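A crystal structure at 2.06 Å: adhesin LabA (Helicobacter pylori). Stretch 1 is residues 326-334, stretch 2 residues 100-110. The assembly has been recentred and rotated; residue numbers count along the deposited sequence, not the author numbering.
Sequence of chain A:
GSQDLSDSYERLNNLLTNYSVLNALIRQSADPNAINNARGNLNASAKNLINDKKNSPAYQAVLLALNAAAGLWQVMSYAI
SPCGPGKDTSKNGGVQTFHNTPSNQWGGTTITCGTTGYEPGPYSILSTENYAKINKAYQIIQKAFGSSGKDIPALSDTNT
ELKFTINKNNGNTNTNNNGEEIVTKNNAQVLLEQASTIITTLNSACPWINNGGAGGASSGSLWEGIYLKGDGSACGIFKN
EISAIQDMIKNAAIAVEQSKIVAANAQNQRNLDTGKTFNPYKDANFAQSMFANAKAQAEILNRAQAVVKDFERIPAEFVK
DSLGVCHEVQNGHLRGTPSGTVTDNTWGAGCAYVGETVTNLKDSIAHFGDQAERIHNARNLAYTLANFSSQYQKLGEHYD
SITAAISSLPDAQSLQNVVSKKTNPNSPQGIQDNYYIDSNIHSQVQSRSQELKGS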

# COMPACT_ATOMS: atom_id res chain seq x y z
N CYS A 326 -10.08 -9.47 22.61
CA CYS A 326 -11.18 -8.48 22.72
C CYS A 326 -12.48 -9.11 23.20
O CYS A 326 -12.63 -10.33 23.21
CB CYS A 326 -11.38 -7.78 21.39
SG CYS A 326 -11.94 -8.89 20.07
N HIS A 327 -13.46 -8.26 23.53
CA HIS A 327 -14.77 -8.70 24.02
C HIS A 327 -15.58 -9.48 22.95
O HIS A 327 -16.35 -10.36 23.34
CB HIS A 327 -15.56 -7.52 24.63
CG HIS A 327 -14.86 -6.84 25.78
ND1 HIS A 327 -14.23 -7.57 26.79
CD2 HIS A 327 -14.75 -5.52 26.06
CE1 HIS A 327 -13.76 -6.67 27.65
NE2 HIS A 327 -14.05 -5.42 27.26
N GLU A 328 -15.38 -9.20 21.64
CA GLU A 328 -16.05 -9.89 20.53
C GLU A 328 -15.71 -11.39 20.53
O GLU A 328 -16.61 -12.21 20.43
CB GLU A 328 -15.70 -9.26 19.18
CG GLU A 328 -16.39 -7.93 18.95
CD GLU A 328 -17.84 -8.02 18.53
OE1 GLU A 328 -18.14 -8.74 17.55
OE2 GLU A 328 -18.68 -7.33 19.15
N VAL A 329 -14.41 -11.75 20.66
CA VAL A 329 -13.97 -13.15 20.73
C VAL A 329 -14.39 -13.77 22.07
O VAL A 329 -14.84 -14.92 22.09
CB VAL A 329 -12.47 -13.42 20.42
CG1 VAL A 329 -12.19 -13.32 18.93
CG2 VAL A 329 -11.53 -12.49 21.19
N GLN A 330 -14.30 -12.97 23.17
CA GLN A 330 -14.65 -13.37 24.54
C GLN A 330 -16.10 -13.86 24.61
O GLN A 330 -16.40 -14.81 25.33
CB GLN A 330 -14.40 -12.18 25.49
CG GLN A 330 -14.62 -12.46 26.97
CD GLN A 330 -14.60 -11.20 27.81
OE1 GLN A 330 -15.62 -10.51 27.97
NE2 GLN A 330 -13.45 -10.91 28.40
N ASN A 331 -16.98 -13.23 23.81
CA ASN A 331 -18.38 -13.58 23.71
C ASN A 331 -18.73 -14.56 22.56
O ASN A 331 -19.90 -14.90 22.37
CB ASN A 331 -19.23 -12.32 23.66
CG ASN A 331 -19.38 -11.74 25.03
OD1 ASN A 331 -20.04 -12.32 25.90
ND2 ASN A 331 -18.70 -10.62 25.29
N GLY A 332 -17.71 -15.05 21.85
CA GLY A 332 -17.90 -16.05 20.80
C GLY A 332 -18.39 -15.54 19.46
O GLY A 332 -18.96 -16.31 18.68
N HIS A 333 -18.14 -14.26 19.16
CA HIS A 333 -18.50 -13.71 17.87
C HIS A 333 -17.34 -13.94 16.89
O HIS A 333 -16.31 -13.28 16.98
CB HIS A 333 -18.81 -12.22 17.98
CG HIS A 333 -20.01 -11.91 18.82
ND1 HIS A 333 -20.40 -10.61 19.05
CD2 HIS A 333 -20.87 -12.75 19.45
CE1 HIS A 333 -21.46 -10.69 19.82
NE2 HIS A 333 -21.78 -11.95 20.10
N LEU A 334 -17.49 -14.92 15.99
CA LEU A 334 -16.50 -15.26 14.95
C LEU A 334 -17.23 -15.39 13.61
O LEU A 334 -18.45 -15.21 13.55
CB LEU A 334 -15.79 -16.60 15.28
CG LEU A 334 -14.85 -16.67 16.48
CD1 LEU A 334 -14.21 -18.02 16.58
CD2 LEU A 334 -13.78 -15.61 16.43
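Stretch 2 (100-110) NTPSNQWGGTT

The firmest polar link is the hydrogen bond from Ser103 N to Glu328 OE2, 2.8 Å long with an N-H...acceptor angle of 176°, so the amide points almost straight at the carboxylate oxygen. Ser103 OG adds a weak hydrogen bond to the same Glu328 OE2 at 3.3 Å. The Glu328 CA-to-CB bond points sideways, and the chain reaches stretch 2 by folding back through chi1 and chi2 both in m. Its other oxygen is engaged within stretch 1, where His333 ND1 donates to Glu328 OE1 at 3.3 Å. Water 1 lies 2.8 Å from Thr101 O and 3.3 Å from Glu328 OE2, in position to donate to either and so to link the two stretches.

Stretch 2 has no regular helix or strand, so its course is best given by register: CA of Ser103 lies 5.4 Å from CA of Glu328, and CA of Gly107 lies 6.1 Å from CA of Asn331. Both segments therefore advance in the same sense between these two points. Between them stretch 2 turns about Asn104, whose OD1 accepts from Trp106 N at 2.8 Å and from Gly108 N at 3.1 Å, while Gly107 N donates to Asn104 O at 3.2 Å.

Packing extends outward from this polar centre. Gln105 CA sits 3.8 Å from the centroid of the His327 ring and 10° off its normal, a CH-pi contact over the face; His327 CB meets Ser103 O at 3.4 Å. Asn331 ND2 approaches Gly107 CA at 3.5 Å. Gly107 has phi 104°, and an ideal CB there would fall 2.8 Å from Asn331 OD1, a clash. Farther out, Thr109 CG2 lies 4.0 Å from His333 CE1, at the ring edge. The two stretches together bury 376 Å².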

# COMPACT_ATOMS: atom_id res chain seq x y z
N ASN A 100 -26.50 -4.05 17.61
CA ASN A 100 -25.36 -4.75 17.02
C ASN A 100 -24.05 -4.02 17.21
O ASN A 100 -23.11 -4.26 16.47
CB ASN A 100 -25.61 -5.08 15.53
CG ASN A 100 -26.97 -5.66 15.28
OD1 ASN A 100 -27.36 -6.68 15.88
ND2 ASN A 100 -27.73 -5.01 14.41
N THR A 101 -23.96 -3.16 18.24
CA THR A 101 -22.72 -2.46 18.52
C THR A 101 -21.62 -3.44 19.04
O THR A 101 -21.94 -4.59 19.36
CB THR A 101 -22.95 -1.28 19.49
OG1 THR A 101 -23.31 -1.77 20.78
CG2 THR A 101 -23.97 -0.27 18.96
N PRO A 102 -20.34 -3.00 19.12
CA PRO A 102 -19.31 -3.91 19.64
C PRO A 102 -19.66 -4.42 21.04
O PRO A 102 -20.09 -3.66 21.88
CB PRO A 102 -18.05 -3.04 19.71
CG PRO A 102 -18.30 -1.90 18.80
CD PRO A 102 -19.76 -1.68 18.76
N SER A 103 -19.50 -5.72 21.25
CA SER A 103 -19.69 -6.39 22.53
C SER A 103 -18.97 -5.60 23.65
O SER A 103 -17.79 -5.23 23.51
CB SER A 103 -19.08 -7.79 22.46
OG SER A 103 -19.98 -8.73 21.89
N ASN A 104 -19.69 -5.33 24.75
CA ASN A 104 -19.10 -4.63 25.89
C ASN A 104 -18.45 -5.64 26.84
O ASN A 104 -18.39 -6.83 26.51
CB ASN A 104 -20.09 -3.65 26.56
CG ASN A 104 -21.29 -4.26 27.23
OD1 ASN A 104 -21.24 -5.34 27.82
ND2 ASN A 104 -22.39 -3.52 27.25
N GLN A 105 -17.98 -5.18 28.03
CA GLN A 105 -17.30 -6.06 28.98
C GLN A 105 -18.22 -7.16 29.55
O GLN A 105 -17.69 -8.14 30.09
CB GLN A 105 -16.55 -5.27 30.07
CG GLN A 105 -17.40 -4.45 31.03
CD GLN A 105 -17.76 -3.06 30.55
OE1 GLN A 105 -18.46 -2.87 29.53
NE2 GLN A 105 -17.36 -2.05 31.33
N TRP A 106 -19.57 -7.04 29.35
CA TRP A 106 -20.61 -8.00 29.82
C TRP A 106 -21.28 -8.79 28.69
O TRP A 106 -21.96 -9.78 28.95
CB TRP A 106 -21.66 -7.29 30.68
CG TRP A 106 -21.07 -6.34 31.67
CD1 TRP A 106 -21.25 -4.99 31.71
CD2 TRP A 106 -20.13 -6.65 32.71
NE1 TRP A 106 -20.51 -4.44 32.73
CE2 TRP A 106 -19.81 -5.44 33.35
CE3 TRP A 106 -19.52 -7.84 33.14
CZ2 TRP A 106 -18.90 -5.38 34.42
CZ3 TRP A 106 -18.63 -7.79 34.20
CH2 TRP A 106 -18.33 -6.57 34.83
N GLY A 107 -21.07 -8.38 27.45
CA GLY A 107 -21.63 -9.05 26.28
C GLY A 107 -22.81 -8.33 25.67
O GLY A 107 -23.47 -8.86 24.77
N GLY A 108 -23.08 -7.12 26.16
CA GLY A 108 -24.16 -6.30 25.64
C GLY A 108 -23.81 -5.75 24.27
O GLY A 108 -22.68 -5.31 24.07
N THR A 109 -24.75 -5.86 23.31
CA THR A 109 -24.61 -5.38 21.91
C THR A 109 -25.61 -4.25 21.59
O THR A 109 -25.76 -3.88 20.44
CB THR A 109 -24.70 -6.54 20.90
OG1 THR A 109 -25.99 -7.17 20.99
CG2 THR A 109 -23.58 -7.57 21.05
N THR A 110 -26.32 -3.71 22.60
CA THR A 110 -27.29 -2.61 22.41
C THR A 110 -26.92 -1.48 23.36
O THR A 110 -26.65 -1.72 24.54
CB THR A 110 -28.75 -3.08 22.58
OG1 THR A 110 -28.94 -4.31 21.89
CG2 THR A 110 -29.77 -2.03 22.09
O HOH W 1 -21.75 -7.05 18.04